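Local coordinates for phosphoribosyl-AMP cyclohydrolase (PDB 7BGM), which probably catalyses two successive steps of histidine biosynthesis, hydrolysing phosphoribosyl-ATP to phosphoribosyl-AMP and diphosphate and then opening the adenine ring of phosphoribosyl-AMP, at residues Asp9-Lys12 against Leu18-Ala21; Gln24-Gly29 against Val214-Phe219; Leu61-Lys64 against Asn70-Asn73; Gln137-Val142 against Leu201-Val206; Ala170-Glu175 against Lys183-Ser188. One frame throughout, in Å; residues are numbered along the deposited sequence.

Contact 1 of 5, residues Asp9-Lys12 against Leu18-Ala21; sequences DSVK and LAVA
Leu18 meets Lys12 backbone to backbone, through a water rather than directly. The two carbonyl oxygens, Lys12 O and Leu18 O, lie 4.4 Å apart; both can only accept, and one water bridges them, donating to Lys12 O at 2.7 Å and to Leu18 O at 2.8 Å, so each of its hydrogens is spent on one of the two chains. The Leu18 side chain points away from this junction, onto Phe36 and Tyr54. At Ala19 the contact becomes apolar: its CB faces the 9-12 segment and is met by Val11 CG1 at 4.2 Å, a light touch between two buried methyl groups. A chi1 of 173° swings Val11 CG1 away from its own amide and over to the strand. Beyond Ala19 the strand leaves the 9-12 segment, Val20 packing on Gln34 and Ala21 on Phe53 and Tyr88. With only 73 Å² buried, the contact is a water-bridged seam where the chain, coming off helix 3-9, passes strand 19-25. That strand runs between strand 31-37, antiparallel to it, and strand 85-92, parallel to it, while Lys12 also bonds through its backbone to Arg83, beside the zinc-binding Asp82 and Asp84.

Contact 2 of 5, residues Gln24-Gly29 against Val214-Phe219; sequences QNVDTG and VLRQRF
Asp27 and Arg216 form the tight part of this contact, a side-on salt bridge made by two nearly straight hydrogen bonds. Arg216 NE donates to Asp27 OD1 at 2.8 Å (171°), and Arg216 NH2 donates to Asp27 OD2 at 2.9 Å (177°). Both oxygens are met on their syn sides, and the carboxylate and guanidinium planes are only 15° apart, so the paired groups lie almost flat with one another. The arginine chain runs extended from the helix until it bends at chi3, which turns its NE edge to the acid. Looser packing borders this pair: Val26 CG1 comes no nearer than 4.3 Å to Arg216 NE, at an oblique approach, and the exposed Arg218, with no part in this contact, bonds Asp192 and Ser188 of the second subunit. Asp27 has further partners, Lys91 at OD2 and Ser127 of the second subunit at OD1; the lysine should favour its charged form. The turn bearing Asp27 is braced from within, because Asn25 OD1 accepts from Asp27 N at 2.8 Å and from Thr28 N at 3.0 Å. This is an Asx turn that starts at the last residue of strand 19-25, joined by a bidentate carboxylate-guanidinium pair to C-terminal helix 208-218, and it links the cyclohydrolase sheet to the pyrophosphohydrolase helices.

Contact 3 of 5, residues Leu61-Lys64 against Asn70-Asn73; sequences LWTK and NFIN
Phe71 brings the edge of its ring to the methyl of Thr63, whose CG2 lies near the ring plane and 4.1 Å from Phe71 CD1. The threonine hydroxyl OG1 is paired with Thr52 OG1. Lys64 O lies 3.2 Å from Phe71 CD1, oblique to the ring. Lys64 O also receives a CA-H...O contact from Phe71, with CA 3.4 Å away and an angle of 165° at the hydrogen. A water donates to this oxygen and accepts from Ile72 N at 2.9 Å, joining the two backbones where no direct hydrogen bond forms between the segments. Strand 60-63 thus ends beside the start of strand 72-74, and the backbone of Ala51 spans them, bonding to both Lys64 and Ile72. The intervening loop holds Gly65 to Ser68, which with Trp62 and Lys64 bind AMP in structures of this enzyme, so the contact closes the base of a nucleotide-binding loop of the cyclohydrolase domain. The Lys64 side chain makes its own apolar contact, its CG touching Ile72 CD1 at 3.8 Å. Bends at chi2 and chi3 carry the amine on to Thr96 O, to which it is hydrogen-bonded, and a second water lies between Lys64 NZ and Asn70 ND2, accepting from them at 2.9 Å and 3.2 Å.

Contact 4 of 5, residues Gln137-Val142 against Leu201-Val206; sequences QRKAEV and LALKDV
Lys139 reaches across to helix 183-204 with the aliphatic part of its side chain, not with its charge. Its CE lies 3.2 Å from Ala202 O and its CD 4.2 Å from Ala202 CB, so the methylenes rest against the carbonyl and methyl of one residue. Leu203 adds a fainter touch, Lys139 CE being 4.1 Å from Leu203 CA, with Leu203 CD2 slightly farther. The lysine is extended from chi1 (-175°) to chi3 and bends only at chi4, which places NZ 6.6 Å from Asp205 OD1. At that separation the opposite charges probably attract only weakly. The 116 Å² buried here lie near the C-terminal ends of helices 127-140 and 183-204, two helices of the all-alpha, MazG-like pyrophosphohydrolase domain. Helix 183-204 finishes in a Schellman motif: Asp205 takes a positive phi of 66°, Val206 N bonds back to Leu201 O at 3.0 Å, and Asp205 N bonds to Ala202 O at 3.2 Å. Ala202 O, the oxygen that Lys139 CE touches, is therefore already an acceptor within that cap. Farther out, Leu156 of helix 151-156 packs against both Lys139 and Leu203, and Lys153 donates to the backbone of Arg138 and Glu141. Lys204 NZ bonds to Glu181 O of the second subunit.

Contact 5 of 5, residues Ala170-Glu175 against Lys183-Ser188; sequences ANELCE and KSRTAS
Helices 159-178 and 183-204 form a helical hairpin of the MazG-like pyrophosphohydrolase domain, and this contact lies near its turn, beside the zinc site of Glu169, Glu189 and Asp192. Leu173 and Thr186 make the closer-packed half, where the backbones come closest, their CA atoms 6.2 Å apart. Leu173 CD1 sits 3.6 Å from Thr186 O and 4.1 Å from Thr186 CG2. With chi1 at -179° the leucine stretches its branch out to the second helix, and its side chain also packs on Glu189, Met190 and Val193. Thr186 OG1 is hydrogen-bonded to Thr176 OG1 and so ties the two helices together. On the charged side, Glu172 OE1 lies near the plane of the Arg185 guanidinium, at its edge, 4.0 Å from NH2. The carboxylate and guanidinium planes are 20° apart, yet the separation exceeds that of a salt bridge. Arg185, bent at chi2 and chi3, gives NE to Glu181 and NH1 to the zinc ligand Glu189; its NH2 is also 5.6 Å from Glu175 OE1. Glu172 and Glu175 bind magnesium or zinc in other structures of this enzyme. Arg185 thus holds a first-shell carboxylate from the second shell, and its positive charge probably offsets part of the acidic cluster; Glu172 does not close a salt bridge with Arg185, while its side chain is about 4 Å from a bound zinc.

Contacts 1 and 3 both reach the cyclohydrolase sheet, their centres 19 Å apart; contact 1 flanks the zinc site of Asp80, Asp82 and Asp84, whereas contact 3 adjoins the AMP-binding loop, with the Lys64 side chain about 7 Å from another zinc. Contact 2 shares strand 19-25 with contact 1 and comes within about 5 Å of contact 3 at the nearest atoms. Contacts 3, 4 and 5 are all nested within the chain loop it closes. Contacts 4 and 5 share helix 183-204, their centres 26 Å apart, and contact 5 borders the pyrophosphohydrolase metal site, 43 Å from contact 3 centre to centre. Contacts 2, 4 and 5 touch the second subunit at several residues, contact 1 through Val20.

Contact 1 of 5, residues Asp9-Lys12 against Leu18-Ala21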
# COMPACT_ATOMS: atom_id res chain seq x y z
N ASP A 9 -28.54 1.31 -0.23
CA ASP A 9 -29.33 2.33 0.45
C ASP A 9 -28.57 2.98 1.60
O ASP A 9 -28.95 4.08 2.04
CB ASP A 9 -30.63 1.74 0.99
CG ASP A 9 -31.60 1.31 -0.10
OD1 ASP A 9 -31.33 1.60 -1.29
OD2 ASP A 9 -32.64 0.70 0.24
N SER A 10 -27.54 2.33 2.11
CA SER A 10 -26.80 2.84 3.26
C SER A 10 -25.59 3.67 2.87
O SER A 10 -24.89 4.19 3.77
CB SER A 10 -26.35 1.67 4.14
OG SER A 10 -25.21 1.04 3.57
N VAL A 11 -25.29 3.79 1.55
CA VAL A 11 -24.18 4.61 1.08
C VAL A 11 -24.63 6.06 1.07
O VAL A 11 -25.79 6.37 0.77
CB VAL A 11 -23.73 4.16 -0.32
CG1 VAL A 11 -22.66 5.10 -0.92
CG2 VAL A 11 -23.22 2.72 -0.29
N LYS A 12 -23.72 6.97 1.46
CA LYS A 12 -24.00 8.40 1.52
C LYS A 12 -23.65 9.01 0.17
O LYS A 12 -22.58 9.61 -0.02
CB LYS A 12 -23.23 9.05 2.66
CG LYS A 12 -23.43 10.54 2.86
CD LYS A 12 -22.50 11.01 3.96
CE LYS A 12 -22.63 12.50 4.25
NZ LYS A 12 -21.57 12.89 5.24
N LEU A 18 -23.45 10.14 -6.52
CA LEU A 18 -22.11 9.55 -6.65
C LEU A 18 -21.42 9.41 -5.30
O LEU A 18 -21.70 10.15 -4.34
CB LEU A 18 -21.21 10.39 -7.59
CG LEU A 18 -21.78 10.61 -8.99
CD1 LEU A 18 -20.86 11.50 -9.81
CD2 LEU A 18 -21.94 9.27 -9.63
N ALA A 19 -20.54 8.41 -5.23
CA ALA A 19 -19.54 8.30 -4.17
C ALA A 19 -18.16 8.21 -4.82
O ALA A 19 -18.02 7.84 -5.98
CB ALA A 19 -19.81 7.07 -3.31
N VAL A 20 -17.12 8.53 -4.05
CA VAL A 20 -15.74 8.38 -4.55
C VAL A 20 -15.39 6.90 -4.51
O VAL A 20 -15.69 6.22 -3.52
CB VAL A 20 -14.76 9.19 -3.68
CG1 VAL A 20 -13.30 8.81 -3.97
CG2 VAL A 20 -14.98 10.68 -3.88
N ALA A 21 -14.79 6.39 -5.58
CA ALA A 21 -14.32 5.01 -5.61
C ALA A 21 -12.84 4.96 -5.93
O ALA A 21 -12.39 5.47 -6.97
CB ALA A 21 -15.09 4.15 -6.63
O HOH W 1 -20.79 10.61 -1.76

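Contact 2 of 5, residues Gln24-Gly29 against Val214-Phe219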
# COMPACT_ATOMS: atom_id res chain seq x y z
N GLN A 24 -7.39 -0.07 -5.43
CA GLN A 24 -6.14 -0.27 -4.70
C GLN A 24 -5.66 -1.69 -4.93
O GLN A 24 -6.46 -2.64 -4.88
CB GLN A 24 -6.33 0.00 -3.18
CG GLN A 24 -5.03 -0.23 -2.39
CD GLN A 24 -5.17 0.13 -0.94
OE1 GLN A 24 -6.24 -0.11 -0.33
NE2 GLN A 24 -4.09 0.68 -0.34
N ASN A 25 -4.36 -1.85 -5.19
CA ASN A 25 -3.75 -3.16 -5.43
C ASN A 25 -3.82 -4.00 -4.14
O ASN A 25 -3.28 -3.60 -3.11
CB ASN A 25 -2.31 -2.96 -5.90
CG ASN A 25 -1.63 -4.28 -6.31
OD1 ASN A 25 -1.62 -5.25 -5.56
ND2 ASN A 25 -1.08 -4.31 -7.53
N VAL A 26 -4.53 -5.14 -4.21
CA VAL A 26 -4.74 -6.02 -3.05
C VAL A 26 -3.43 -6.59 -2.50
O VAL A 26 -3.33 -6.89 -1.30
CB VAL A 26 -5.71 -7.16 -3.44
CG1 VAL A 26 -5.10 -8.07 -4.51
CG2 VAL A 26 -6.11 -7.99 -2.17
N ASP A 27 -2.42 -6.76 -3.37
CA ASP A 27 -1.17 -7.37 -2.91
C ASP A 27 -0.19 -6.34 -2.38
O ASP A 27 0.58 -6.64 -1.46
CB ASP A 27 -0.51 -8.17 -4.03
CG ASP A 27 -1.19 -9.52 -4.27
OD1 ASP A 27 -1.69 -10.15 -3.29
OD2 ASP A 27 -1.21 -10.00 -5.43
N THR A 28 -0.18 -5.11 -2.91
CA THR A 28 0.88 -4.16 -2.54
C THR A 28 0.40 -2.93 -1.82
O THR A 28 1.21 -2.28 -1.12
CB THR A 28 1.63 -3.67 -3.77
OG1 THR A 28 0.74 -2.86 -4.56
CG2 THR A 28 2.14 -4.84 -4.56
N GLY A 29 -0.86 -2.53 -2.03
CA GLY A 29 -1.37 -1.28 -1.47
C GLY A 29 -1.24 -0.07 -2.38
O GLY A 29 -1.77 0.98 -2.04
N VAL A 214 2.15 -14.95 -3.97
CA VAL A 214 2.36 -16.33 -3.53
C VAL A 214 1.78 -16.52 -2.13
O VAL A 214 1.05 -17.49 -1.87
CB VAL A 214 3.85 -16.71 -3.58
CG1 VAL A 214 4.09 -18.07 -2.83
CG2 VAL A 214 4.28 -16.87 -4.98
N LEU A 215 2.08 -15.58 -1.22
CA LEU A 215 1.60 -15.70 0.16
C LEU A 215 0.07 -15.63 0.24
O LEU A 215 -0.56 -16.40 0.97
CB LEU A 215 2.23 -14.62 1.03
CG LEU A 215 3.70 -14.80 1.38
CD1 LEU A 215 4.21 -13.56 2.08
CD2 LEU A 215 3.81 -16.01 2.30
N ARG A 216 -0.54 -14.67 -0.46
CA ARG A 216 -2.00 -14.61 -0.48
C ARG A 216 -2.59 -15.94 -0.92
O ARG A 216 -3.55 -16.43 -0.32
CB ARG A 216 -2.47 -13.49 -1.40
CG ARG A 216 -3.95 -13.62 -1.77
CD ARG A 216 -4.44 -12.39 -2.51
NE ARG A 216 -3.67 -12.03 -3.72
CZ ARG A 216 -3.80 -12.60 -4.92
NH1 ARG A 216 -4.66 -13.60 -5.11
NH2 ARG A 216 -3.05 -12.15 -5.93
N GLN A 217 -2.02 -16.54 -1.97
CA GLN A 217 -2.62 -17.74 -2.52
C GLN A 217 -2.47 -18.92 -1.58
O GLN A 217 -3.32 -19.82 -1.59
CB GLN A 217 -2.01 -18.06 -3.89
CG GLN A 217 -2.41 -17.05 -4.92
CD GLN A 217 -1.65 -17.23 -6.23
OE1 GLN A 217 -0.53 -17.75 -6.24
NE2 GLN A 217 -2.26 -16.82 -7.33
N ARG A 218 -1.43 -18.93 -0.74
CA ARG A 218 -1.34 -19.98 0.28
C ARG A 218 -2.35 -19.80 1.42
O ARG A 218 -2.69 -20.80 2.08
CB ARG A 218 0.07 -20.01 0.87
CG ARG A 218 1.16 -20.34 -0.13
CD ARG A 218 2.50 -20.59 0.57
NE ARG A 218 3.56 -20.83 -0.41
CZ ARG A 218 4.86 -20.67 -0.17
NH1 ARG A 218 5.27 -20.27 1.03
NH2 ARG A 218 5.75 -20.91 -1.12
N PHE A 219 -2.82 -18.58 1.66
CA PHE A 219 -3.58 -18.11 2.84
C PHE A 219 -2.71 -18.05 4.10
O PHE A 219 -1.59 -17.53 4.09
CB PHE A 219 -4.82 -18.96 3.14
CG PHE A 219 -5.84 -19.02 2.03
CD1 PHE A 219 -5.76 -18.17 0.94
CD2 PHE A 219 -6.88 -19.95 2.08
CE1 PHE A 219 -6.70 -18.25 -0.08
CE2 PHE A 219 -7.82 -20.02 1.07
CZ PHE A 219 -7.73 -19.17 -0.00

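Contact 3 of 5, residues Leu61-Lys64 against Asn70-Asn73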
# COMPACT_ATOMS: atom_id res chain seq x y z
N LEU A 61 -21.72 4.49 -17.40
CA LEU A 61 -20.94 3.46 -16.72
C LEU A 61 -19.78 3.03 -17.59
O LEU A 61 -19.89 2.99 -18.82
CB LEU A 61 -21.83 2.26 -16.40
CG LEU A 61 -21.84 1.68 -14.99
CD1 LEU A 61 -22.24 2.77 -14.00
CD2 LEU A 61 -22.80 0.50 -14.95
N TRP A 62 -18.67 2.67 -16.96
CA TRP A 62 -17.57 2.05 -17.69
C TRP A 62 -16.77 1.17 -16.75
O TRP A 62 -16.65 1.45 -15.56
CB TRP A 62 -16.64 3.06 -18.37
CG TRP A 62 -15.82 3.91 -17.43
CD1 TRP A 62 -16.26 4.98 -16.66
CD2 TRP A 62 -14.42 3.80 -17.20
NE1 TRP A 62 -15.19 5.52 -15.94
CE2 TRP A 62 -14.05 4.82 -16.28
CE3 TRP A 62 -13.41 2.96 -17.71
CZ2 TRP A 62 -12.73 5.00 -15.83
CZ3 TRP A 62 -12.11 3.14 -17.29
CH2 TRP A 62 -11.77 4.14 -16.33
N THR A 63 -16.26 0.09 -17.31
CA THR A 63 -15.50 -0.89 -16.55
C THR A 63 -14.04 -0.72 -16.96
O THR A 63 -13.73 -0.74 -18.16
CB THR A 63 -16.01 -2.29 -16.83
OG1 THR A 63 -17.37 -2.40 -16.37
CG2 THR A 63 -15.12 -3.35 -16.13
N LYS A 64 -13.17 -0.53 -15.98
CA LYS A 64 -11.76 -0.40 -16.26
C LYS A 64 -11.27 -1.66 -16.96
O LYS A 64 -11.50 -2.78 -16.48
CB LYS A 64 -11.00 -0.15 -14.97
CG LYS A 64 -9.52 -0.23 -15.12
CD LYS A 64 -9.03 0.92 -16.00
CE LYS A 64 -7.88 0.51 -16.87
NZ LYS A 64 -7.46 1.70 -17.71
N ASN A 70 -7.05 -4.35 -19.32
CA ASN A 70 -6.39 -4.30 -18.02
C ASN A 70 -7.43 -4.16 -16.91
O ASN A 70 -7.52 -3.14 -16.22
CB ASN A 70 -5.37 -3.16 -18.01
CG ASN A 70 -4.24 -3.42 -18.99
OD1 ASN A 70 -3.88 -4.58 -19.21
ND2 ASN A 70 -3.69 -2.36 -19.60
N PHE A 71 -8.21 -5.23 -16.74
CA PHE A 71 -9.25 -5.24 -15.72
C PHE A 71 -8.65 -5.21 -14.32
O PHE A 71 -7.52 -5.67 -14.07
CB PHE A 71 -10.12 -6.49 -15.84
CG PHE A 71 -10.90 -6.57 -17.14
CD1 PHE A 71 -12.06 -5.81 -17.31
CD2 PHE A 71 -10.46 -7.36 -18.19
CE1 PHE A 71 -12.79 -5.85 -18.48
CE2 PHE A 71 -11.19 -7.42 -19.39
CZ PHE A 71 -12.36 -6.63 -19.55
N ILE A 72 -9.42 -4.69 -13.38
CA ILE A 72 -9.06 -4.80 -11.96
C ILE A 72 -10.02 -5.79 -11.34
O ILE A 72 -11.22 -5.51 -11.17
CB ILE A 72 -9.08 -3.44 -11.24
CG1 ILE A 72 -8.12 -2.45 -11.93
CG2 ILE A 72 -8.73 -3.62 -9.72
CD1 ILE A 72 -8.49 -0.97 -11.59
N ASN A 73 -9.48 -6.96 -10.96
CA ASN A 73 -10.27 -8.06 -10.44
C ASN A 73 -10.47 -7.86 -8.95
O ASN A 73 -9.51 -7.89 -8.18
CB ASN A 73 -9.57 -9.38 -10.70
CG ASN A 73 -9.33 -9.62 -12.15
OD1 ASN A 73 -10.28 -9.81 -12.92
ND2 ASN A 73 -8.06 -9.56 -12.57
O HOH W 2 -12.01 -3.51 -13.95
O HOH W 3 -5.25 0.44 -19.13

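Contact 4 of 5, residues Gln137-Val142 against Leu201-Val206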
# COMPACT_ATOMS: atom_id res chain seq x y z
N GLN A 137 17.20 0.48 -10.12
CA GLN A 137 17.99 1.53 -10.75
C GLN A 137 19.49 1.26 -10.62
O GLN A 137 20.24 1.50 -11.57
CB GLN A 137 17.65 2.88 -10.13
CG GLN A 137 16.22 3.27 -10.31
CD GLN A 137 15.91 4.57 -9.59
OE1 GLN A 137 16.65 5.54 -9.71
NE2 GLN A 137 14.82 4.58 -8.83
N ARG A 138 19.94 0.77 -9.46
CA ARG A 138 21.35 0.41 -9.31
C ARG A 138 21.73 -0.72 -10.26
O ARG A 138 22.83 -0.72 -10.84
CB ARG A 138 21.66 0.01 -7.87
CG ARG A 138 21.29 1.04 -6.84
CD ARG A 138 22.38 2.07 -6.61
NE ARG A 138 21.89 3.19 -5.81
CZ ARG A 138 21.62 3.15 -4.50
NH1 ARG A 138 21.80 2.03 -3.80
NH2 ARG A 138 21.17 4.24 -3.88
N LYS A 139 20.84 -1.70 -10.42
CA LYS A 139 21.12 -2.83 -11.31
C LYS A 139 21.28 -2.36 -12.75
O LYS A 139 22.11 -2.88 -13.51
CB LYS A 139 20.00 -3.87 -11.19
CG LYS A 139 20.22 -5.17 -11.97
CD LYS A 139 19.11 -6.17 -11.67
CE LYS A 139 19.26 -7.45 -12.49
NZ LYS A 139 19.16 -7.14 -13.95
N ALA A 140 20.50 -1.36 -13.14
CA ALA A 140 20.48 -0.92 -14.53
C ALA A 140 21.70 -0.09 -14.88
O ALA A 140 22.10 -0.04 -16.05
CB ALA A 140 19.20 -0.14 -14.82
N GLU A 141 22.32 0.57 -13.91
CA GLU A 141 23.40 1.48 -14.25
C GLU A 141 24.73 0.73 -14.41
O GLU A 141 24.81 -0.49 -14.25
CB GLU A 141 23.49 2.62 -13.23
CG GLU A 141 23.56 2.19 -11.78
CD GLU A 141 23.19 3.32 -10.83
OE1 GLU A 141 22.43 4.22 -11.24
OE2 GLU A 141 23.66 3.32 -9.67
N VAL A 142 25.77 1.47 -14.76
CA VAL A 142 27.06 0.90 -15.14
C VAL A 142 28.18 1.71 -14.49
O VAL A 142 28.13 2.94 -14.46
CB VAL A 142 27.21 0.87 -16.67
CG1 VAL A 142 26.37 -0.25 -17.27
CG2 VAL A 142 26.79 2.20 -17.26
N LEU A 201 16.37 -10.80 -5.08
CA LEU A 201 15.19 -10.76 -5.94
C LEU A 201 15.47 -9.98 -7.22
O LEU A 201 15.04 -10.38 -8.31
CB LEU A 201 14.00 -10.13 -5.20
CG LEU A 201 13.45 -10.86 -3.98
CD1 LEU A 201 12.20 -10.14 -3.47
CD2 LEU A 201 13.14 -12.32 -4.30
N ALA A 202 16.19 -8.86 -7.10
CA ALA A 202 16.52 -8.07 -8.30
C ALA A 202 17.35 -8.88 -9.29
O ALA A 202 17.11 -8.83 -10.51
CB ALA A 202 17.25 -6.80 -7.91
N LEU A 203 18.33 -9.63 -8.79
CA LEU A 203 19.15 -10.45 -9.67
C LEU A 203 18.33 -11.55 -10.37
O LEU A 203 18.64 -11.92 -11.51
CB LEU A 203 20.32 -11.06 -8.89
CG LEU A 203 21.37 -10.07 -8.37
CD1 LEU A 203 22.40 -10.73 -7.48
CD2 LEU A 203 22.04 -9.34 -9.55
N LYS A 204 17.28 -12.05 -9.71
CA LYS A 204 16.42 -13.10 -10.26
C LYS A 204 15.21 -12.57 -11.03
O LYS A 204 14.42 -13.38 -11.54
CB LYS A 204 15.94 -14.03 -9.14
CG LYS A 204 17.06 -14.77 -8.42
CD LYS A 204 17.89 -15.69 -9.35
CE LYS A 204 17.04 -16.82 -9.94
NZ LYS A 204 17.84 -17.73 -10.89
N ASP A 205 15.04 -11.25 -11.11
CA ASP A 205 13.95 -10.64 -11.86
C ASP A 205 12.60 -10.96 -11.20
O ASP A 205 11.59 -11.18 -11.88
CB ASP A 205 13.96 -11.07 -13.33
CG ASP A 205 13.15 -10.16 -14.23
OD1 ASP A 205 12.83 -9.02 -13.81
OD2 ASP A 205 12.82 -10.57 -15.37
N VAL A 206 12.59 -11.01 -9.86
CA VAL A 206 11.38 -11.26 -9.08
C VAL A 206 10.94 -9.97 -8.42
O VAL A 206 11.74 -9.28 -7.78
CB VAL A 206 11.60 -12.37 -8.03
CG1 VAL A 206 10.34 -12.52 -7.18
CG2 VAL A 206 11.90 -13.68 -8.74

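Contact 5 of 5, residues Ala170-Glu175 against Lys183-Ser188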
# COMPACT_ATOMS: atom_id res chain seq x y z
N ALA A 170 20.07 -13.71 8.29
CA ALA A 170 19.01 -14.57 8.78
C ALA A 170 19.36 -15.12 10.15
O ALA A 170 18.51 -15.21 11.05
CB ALA A 170 18.75 -15.71 7.80
N ASN A 171 20.63 -15.49 10.34
CA ASN A 171 21.08 -15.95 11.65
C ASN A 171 21.02 -14.83 12.69
O ASN A 171 20.67 -15.07 13.85
CB ASN A 171 22.49 -16.51 11.54
CG ASN A 171 22.99 -17.06 12.85
OD1 ASN A 171 22.45 -18.04 13.37
ND2 ASN A 171 24.02 -16.43 13.41
N GLU A 172 21.40 -13.60 12.30
CA GLU A 172 21.29 -12.45 13.20
C GLU A 172 19.85 -12.25 13.66
O GLU A 172 19.60 -11.96 14.84
CB GLU A 172 21.79 -11.17 12.52
CG GLU A 172 23.28 -11.08 12.31
CD GLU A 172 24.07 -11.22 13.60
OE1 GLU A 172 23.74 -10.53 14.59
OE2 GLU A 172 25.00 -12.04 13.61
N LEU A 173 18.90 -12.35 12.73
CA LEU A 173 17.50 -12.20 13.10
C LEU A 173 17.08 -13.27 14.10
O LEU A 173 16.40 -12.97 15.09
CB LEU A 173 16.63 -12.27 11.85
CG LEU A 173 15.13 -12.11 12.08
CD1 LEU A 173 14.75 -10.68 12.55
CD2 LEU A 173 14.40 -12.48 10.80
N CYS A 174 17.50 -14.51 13.86
CA CYS A 174 17.18 -15.58 14.80
C CYS A 174 17.79 -15.31 16.17
O CYS A 174 17.15 -15.58 17.20
CB CYS A 174 17.68 -16.92 14.26
SG CYS A 174 16.80 -17.55 12.79
N GLU A 175 19.03 -14.78 16.21
CA GLU A 175 19.69 -14.49 17.48
C GLU A 175 18.88 -13.52 18.32
O GLU A 175 18.92 -13.60 19.56
CB GLU A 175 21.11 -13.92 17.27
CG GLU A 175 22.19 -14.83 16.69
CD GLU A 175 23.57 -14.13 16.62
OE1 GLU A 175 23.74 -13.02 17.18
OE2 GLU A 175 24.50 -14.70 16.00
N LYS A 183 13.35 -5.47 21.04
CA LYS A 183 12.62 -5.50 19.77
C LYS A 183 13.21 -4.53 18.76
O LYS A 183 13.09 -4.76 17.55
CB LYS A 183 11.13 -5.23 20.00
CG LYS A 183 10.82 -3.97 20.77
CD LYS A 183 9.34 -3.62 20.64
CE LYS A 183 8.97 -3.37 19.17
NZ LYS A 183 7.65 -2.69 18.96
N SER A 184 13.87 -3.46 19.22
CA SER A 184 14.56 -2.57 18.29
C SER A 184 15.62 -3.33 17.51
O SER A 184 15.84 -3.08 16.31
CB SER A 184 15.18 -1.39 19.04
OG SER A 184 16.31 -1.79 19.81
N ARG A 185 16.28 -4.29 18.16
CA ARG A 185 17.25 -5.13 17.46
C ARG A 185 16.57 -6.02 16.43
O ARG A 185 17.06 -6.16 15.30
CB ARG A 185 18.02 -5.97 18.47
CG ARG A 185 18.99 -5.17 19.29
CD ARG A 185 20.25 -4.90 18.49
NE ARG A 185 21.01 -6.12 18.21
CZ ARG A 185 21.20 -6.64 17.00
NH1 ARG A 185 20.71 -6.03 15.92
NH2 ARG A 185 21.91 -7.76 16.86
N THR A 186 15.44 -6.62 16.80
CA THR A 186 14.70 -7.47 15.87
C THR A 186 14.28 -6.68 14.62
O THR A 186 14.43 -7.17 13.49
CB THR A 186 13.48 -8.07 16.57
OG1 THR A 186 13.90 -8.97 17.63
CG2 THR A 186 12.63 -8.84 15.58
N ALA A 187 13.75 -5.47 14.81
CA ALA A 187 13.36 -4.67 13.65
C ALA A 187 14.56 -4.34 12.77
O ALA A 187 14.49 -4.39 11.54
CB ALA A 187 12.67 -3.38 14.11
N SER A 188 15.67 -3.99 13.40
CA SER A 188 16.86 -3.64 12.65
C SER A 188 17.39 -4.84 11.87
O SER A 188 17.81 -4.70 10.72
CB SER A 188 17.91 -3.08 13.60
OG SER A 188 19.05 -2.72 12.87